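Transcriptional regulator fur family (Xanthomonas campestris pv. campestris, PDB 7DH8) probably binds DNA as a zinc-dependent repressor of the Fur family (Zur), controlling transcription of zinc-uptake genes when zinc is bound. Local coordinates at residues A86-K98 / F105-S117. Numbering follows the deposited sequence.
With ZN (zinc ion), chain B.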
loop_
_atom_site.group_PDB
_atom_site.type_symbol
_atom_site.label_atom_id
_atom_site.label_comp_id
_atom_site.label_asym_id
_atom_site.label_seq_id
_atom_site.Cartn_x
_atom_site.Cartn_y
_atom_site.Cartn_z
ATOM N N ALA A 86 -7.513 19.827 7.432
ATOM C CA ALA A 86 -8.307 19.903 6.208
ATOM C C ALA A 86 -8.064 18.678 5.325
ATOM O O ALA A 86 -9.014 18.071 4.798
ATOM C CB ALA A 86 -8.003 21.210 5.456
ATOM N N LEU A 87 -6.804 18.273 5.177
ATOM C CA LEU A 87 -6.503 17.028 4.471
ATOM C C LEU A 87 -7.185 15.814 5.108
ATOM O O LEU A 87 -7.779 14.991 4.398
ATOM C CB LEU A 87 -4.990 16.821 4.403
ATOM C CG LEU A 87 -4.465 15.660 3.546
ATOM C CD1 LEU A 87 -4.876 15.771 2.084
ATOM C CD2 LEU A 87 -2.974 15.647 3.632
ATOM N N ASP A 88 -7.092 15.652 6.436
ATOM C CA ASP A 88 -7.792 14.537 7.088
ATOM C C ASP A 88 -9.287 14.526 6.749
ATOM O O ASP A 88 -9.862 13.468 6.492
ATOM C CB ASP A 88 -7.649 14.616 8.604
ATOM C CG ASP A 88 -6.224 14.341 9.092
ATOM O OD1 ASP A 88 -5.482 13.569 8.463
ATOM O OD2 ASP A 88 -5.865 14.895 10.148
ATOM N N PHE A 89 -9.934 15.694 6.797
ATOM C CA PHE A 89 -11.349 15.782 6.476
ATOM C C PHE A 89 -11.607 15.278 5.067
ATOM O O PHE A 89 -12.486 14.436 4.846
ATOM C CB PHE A 89 -11.826 17.224 6.644
ATOM C CG PHE A 89 -13.129 17.511 5.976
ATOM C CD1 PHE A 89 -14.317 17.288 6.639
ATOM C CD2 PHE A 89 -13.169 17.996 4.674
ATOM C CE1 PHE A 89 -15.515 17.538 6.025
ATOM C CE2 PHE A 89 -14.366 18.250 4.050
ATOM C CZ PHE A 89 -15.544 18.028 4.727
ATOM N N LEU A 90 -10.824 15.770 4.099
ATOM C CA LEU A 90 -10.948 15.312 2.724
ATOM C C LEU A 90 -10.814 13.793 2.626
ATOM O O LEU A 90 -11.563 13.138 1.895
ATOM C CB LEU A 90 -9.905 16.024 1.853
ATOM C CG LEU A 90 -10.128 17.540 1.819
ATOM C CD1 LEU A 90 -9.016 18.249 1.041
ATOM C CD2 LEU A 90 -11.498 17.862 1.211
ATOM N N MET A 91 -9.905 13.202 3.393
ATOM C CA MET A 91 -9.695 11.765 3.258
ATOM C C MET A 91 -10.828 10.968 3.903
ATOM O O MET A 91 -11.274 9.946 3.353
ATOM C CB MET A 91 -8.354 11.388 3.879
ATOM C CG MET A 91 -7.130 11.664 2.969
ATOM S SD MET A 91 -5.665 11.097 3.848
ATOM C CE MET A 91 -5.795 12.001 5.372
ATOM N N ALA A 92 -11.292 11.400 5.075
ATOM C CA ALA A 92 -12.276 10.594 5.790
ATOM C C ALA A 92 -13.589 10.545 5.020
ATOM O O ALA A 92 -14.303 9.528 5.057
ATOM C CB ALA A 92 -12.473 11.143 7.206
ATOM N N ASN A 93 -13.873 11.604 4.266
ATOM C CA ASN A 93 -15.060 11.738 3.434
ATOM C C ASN A 93 -14.849 11.287 1.995
ATOM O O ASN A 93 -15.732 11.498 1.150
ATOM C CB ASN A 93 -15.520 13.187 3.477
ATOM C CG ASN A 93 -15.997 13.581 4.855
ATOM O OD1 ASN A 93 -17.083 13.181 5.271
ATOM N ND2 ASN A 93 -15.170 14.316 5.594
ATOM N N GLY A 94 -13.699 10.709 1.686
ATOM C CA GLY A 94 -13.475 10.117 0.385
ATOM C C GLY A 94 -13.286 11.080 -0.763
ATOM O O GLY A 94 -13.418 10.656 -1.918
ATOM N N PHE A 95 -12.975 12.351 -0.500
ATOM C CA PHE A 95 -12.666 13.283 -1.582
ATOM C C PHE A 95 -11.207 13.234 -2.030
ATOM O O PHE A 95 -10.891 13.744 -3.099
ATOM C CB PHE A 95 -13.029 14.714 -1.166
ATOM C CG PHE A 95 -14.466 14.857 -0.728
ATOM C CD1 PHE A 95 -15.512 14.587 -1.625
ATOM C CD2 PHE A 95 -14.785 15.238 0.566
ATOM C CE1 PHE A 95 -16.828 14.717 -1.240
ATOM C CE2 PHE A 95 -16.108 15.371 0.952
ATOM C CZ PHE A 95 -17.130 15.105 0.055
ATOM N N VAL A 96 -10.322 12.661 -1.225
ATOM C CA VAL A 96 -8.890 12.587 -1.513
ATOM C C VAL A 96 -8.467 11.196 -1.104
ATOM O O VAL A 96 -8.969 10.668 -0.109
ATOM C CB VAL A 96 -8.109 13.655 -0.728
ATOM C CG1 VAL A 96 -6.615 13.223 -0.497
ATOM C CG2 VAL A 96 -8.237 15.048 -1.411
ATOM N N HIS A 97 -7.601 10.570 -1.886
ATOM C CA HIS A 97 -7.094 9.265 -1.538
ATOM C C HIS A 97 -5.631 9.409 -1.194
ATOM O O HIS A 97 -4.901 10.109 -1.894
ATOM C CB HIS A 97 -7.236 8.244 -2.687
ATOM C CG HIS A 97 -8.657 7.976 -3.082
ATOM N ND1 HIS A 97 -9.461 7.100 -2.384
ATOM C CD2 HIS A 97 -9.410 8.446 -4.104
ATOM C CE1 HIS A 97 -10.660 7.063 -2.945
ATOM N NE2 HIS A 97 -10.644 7.846 -4.013
ATOM N N LYS A 98 -5.204 8.709 -0.150
ATOM C CA LYS A 98 -3.791 8.579 0.114
ATOM C C LYS A 98 -3.311 7.298 -0.537
ATOM O O LYS A 98 -3.847 6.220 -0.257
ATOM C CB LYS A 98 -3.484 8.534 1.613
ATOM C CG LYS A 98 -1.915 8.568 1.881
ATOM C CD LYS A 98 -1.640 8.365 3.389
ATOM C CE LYS A 98 -0.167 7.982 3.673
ATOM N NZ LYS A 98 0.108 7.990 5.173
ATOM N N PHE A 105 -0.936 11.967 -2.254
ATOM C CA PHE A 105 -2.387 12.183 -2.220
ATOM C C PHE A 105 -2.889 12.541 -3.598
ATOM O O PHE A 105 -2.182 13.208 -4.362
ATOM C CB PHE A 105 -2.752 13.301 -1.264
ATOM C CG PHE A 105 -2.328 13.019 0.145
ATOM C CD1 PHE A 105 -1.051 13.315 0.554
ATOM C CD2 PHE A 105 -3.179 12.323 1.027
ATOM C CE1 PHE A 105 -0.640 13.035 1.853
ATOM C CE2 PHE A 105 -2.784 12.013 2.308
ATOM C CZ PHE A 105 -1.499 12.361 2.739
ATOM N N VAL A 106 -4.125 12.146 -3.909
ATOM C CA VAL A 106 -4.724 12.405 -5.218
ATOM C C VAL A 106 -6.189 12.702 -4.943
ATOM O O VAL A 106 -6.763 12.202 -3.967
ATOM C CB VAL A 106 -4.595 11.221 -6.259
ATOM C CG1 VAL A 106 -3.203 11.066 -6.845
ATOM C CG2 VAL A 106 -5.110 9.845 -5.664
ATOM N N ALA A 107 -6.795 13.534 -5.781
ATOM C CA ALA A 107 -8.204 13.831 -5.605
ATOM C C ALA A 107 -9.023 12.659 -6.132
ATOM O O ALA A 107 -8.635 11.985 -7.099
ATOM C CB ALA A 107 -8.592 15.131 -6.321
ATOM N N CYS A 108 -10.140 12.382 -5.469
ATOM C CA CYS A 108 -11.021 11.352 -6.008
ATOM C C CYS A 108 -11.760 11.895 -7.233
ATOM O O CYS A 108 -12.403 12.950 -7.176
ATOM C CB CYS A 108 -12.017 10.858 -4.970
ATOM S SG CYS A 108 -13.228 9.598 -5.682
ATOM N N HIS A 109 -11.659 11.154 -8.331
ATOM C CA HIS A 109 -12.236 11.514 -9.623
ATOM C C HIS A 109 -13.778 11.531 -9.576
ATOM O O HIS A 109 -14.381 12.342 -10.292
ATOM C CB HIS A 109 -11.506 10.736 -10.727
ATOM C CG HIS A 109 -11.883 9.284 -10.809
ATOM N ND1 HIS A 109 -12.041 8.616 -12.010
ATOM C CD2 HIS A 109 -12.176 8.380 -9.841
ATOM C CE1 HIS A 109 -12.399 7.363 -11.777
ATOM N NE2 HIS A 109 -12.491 7.195 -10.469
ATOM N N HIS A 110 -14.433 10.664 -8.752
ATOM C CA HIS A 110 -15.877 10.686 -8.504
ATOM C C HIS A 110 -16.117 10.683 -7.000
ATOM O O HIS A 110 -15.940 9.657 -6.321
ATOM C CB HIS A 110 -16.387 9.433 -9.204
ATOM C CG HIS A 110 -16.548 9.636 -10.679
ATOM N ND1 HIS A 110 -17.353 10.630 -11.199
ATOM C CD2 HIS A 110 -15.938 9.048 -11.738
ATOM C CE1 HIS A 110 -17.255 10.627 -12.517
ATOM N NE2 HIS A 110 -16.401 9.681 -12.870
ATOM N N PRO A 111 -16.582 11.818 -6.471
ATOM C CA PRO A 111 -16.374 12.113 -5.044
ATOM C C PRO A 111 -17.515 11.569 -4.203
ATOM O O PRO A 111 -17.279 11.161 -3.053
ATOM C CB PRO A 111 -16.346 13.641 -4.899
ATOM C CG PRO A 111 -17.064 14.147 -6.124
ATOM C CD PRO A 111 -16.624 13.211 -7.215
ATOM N N ASN A 112 -18.755 11.563 -4.728
ATOM C CA ASN A 112 -19.846 11.134 -3.843
ATOM C C ASN A 112 -19.752 9.642 -4.232
ATOM O O ASN A 112 -20.608 9.144 -4.957
ATOM C CB ASN A 112 -21.206 11.718 -4.257
ATOM C CG ASN A 112 -21.643 11.291 -5.655
ATOM O OD1 ASN A 112 -20.867 10.691 -6.418
ATOM N ND2 ASN A 112 -22.884 11.628 -6.011
ATOM N N SER A 113 -18.797 8.833 -3.775
ATOM C CA SER A 113 -18.905 7.383 -3.941
ATOM C C SER A 113 -18.744 7.100 -2.443
ATOM O O SER A 113 -18.362 5.984 -2.061
ATOM C CB SER A 113 -17.846 6.659 -4.797
ATOM O OG SER A 113 -16.683 7.447 -5.032
ATOM N N ALA A 114 -19.083 8.086 -1.590
ATOM C CA ALA A 114 -18.825 8.055 -0.150
ATOM C C ALA A 114 -17.338 7.810 0.058
ATOM O O ALA A 114 -16.513 8.434 -0.613
ATOM C CB ALA A 114 -19.666 7.020 0.598
ATOM N N GLN A 115 -16.976 6.930 0.983
ATOM C CA GLN A 115 -15.615 6.425 1.039
ATOM C C GLN A 115 -15.673 4.999 0.524
ATOM O O GLN A 115 -16.686 4.310 0.685
ATOM C CB GLN A 115 -14.992 6.476 2.442
ATOM C CG GLN A 115 -15.434 5.377 3.425
ATOM C CD GLN A 115 -15.187 5.766 4.895
ATOM O OE1 GLN A 115 -16.110 6.174 5.614
ATOM N NE2 GLN A 115 -13.931 5.648 5.342
ATOM N N HIS A 116 -14.604 4.581 -0.135
ATOM C CA HIS A 116 -14.684 3.412 -0.989
ATOM C C HIS A 116 -13.279 2.898 -1.184
ATOM O O HIS A 116 -12.310 3.655 -1.127
ATOM C CB HIS A 116 -15.278 3.761 -2.352
ATOM C CG HIS A 116 -14.555 4.878 -3.042
ATOM N ND1 HIS A 116 -14.647 6.186 -2.624
ATOM C CD2 HIS A 116 -13.706 4.883 -4.100
ATOM C CE1 HIS A 116 -13.922 6.952 -3.419
ATOM N NE2 HIS A 116 -13.336 6.184 -4.313
ATOM N N SER A 117 -13.205 1.641 -1.557
ATOM C CA SER A 117 -11.945 0.994 -1.865
ATOM C C SER A 117 -11.921 0.751 -3.364
ATOM O O SER A 117 -12.927 0.275 -3.926
ATOM C CB SER A 117 -11.830 -0.312 -1.072
ATOM O OG SER A 117 -11.608 0.095 0.274
HETATM ZN ZN ZN B . -12.198 7.852 -5.296
#
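The zinc site of this Zur protein sits where the wing hairpin of the winged helix-turn-helix domain meets the loop that leads away from it. His-97 NE2, from the hairpin, binds the zinc ion at 2.0 Å, Cys-108 SG, from just after it, at 2.1 Å and His-116 NE2, from the loop, at 2.2 Å. Glu-131, from strand 129-131 of the three-stranded sheet, is the fourth ligand, so the zinc ties the wing to that sheet. The two imidazole rings stand nearly perpendicular, with planes at 89°. His-97 CE1 approaches His-116 NE2 to 3.1 Å, a closeness the shared metal imposes. With chi1 at 177° the Cys-108 sulfur points away from its own backbone N and reaches the zinc; the sulfur lies at the edge of the His-97 ring.

Strands 96-98 and 105-107 run antiparallel. His-97 and Val-106 form the hydrogen-bonded pair, with bonds in both directions between their backbones. Past the strand, Cys-108 N donates a nearly straight bond to Phe-95 O (2.8 Å, 177° at the hydrogen), which holds the backbone of this zinc ligand to the hairpin.

On the sheet face of Val-96 and Phe-105, the Phe-105 ring lies against the end of helix 80-92. Leu-87 CD2 sits over one ring face, 3.8 Å from the centroid, in a CH-pi contact. Met-91 SD meets the ring edge in a Met-aromatic contact, 3.4 Å from Phe-105 CE2.

Gly-94 ends the helix in a Schellman motif. Pro-111 CB touches the Phe-95 ring at its edge.

Helix 44-56 packs against Leu-87 and Leu-90, helix 25-35 covers Phe-95 and Pro-111, and Phe-120 of strand 119-123 meets the His-97 ring edge-to-face.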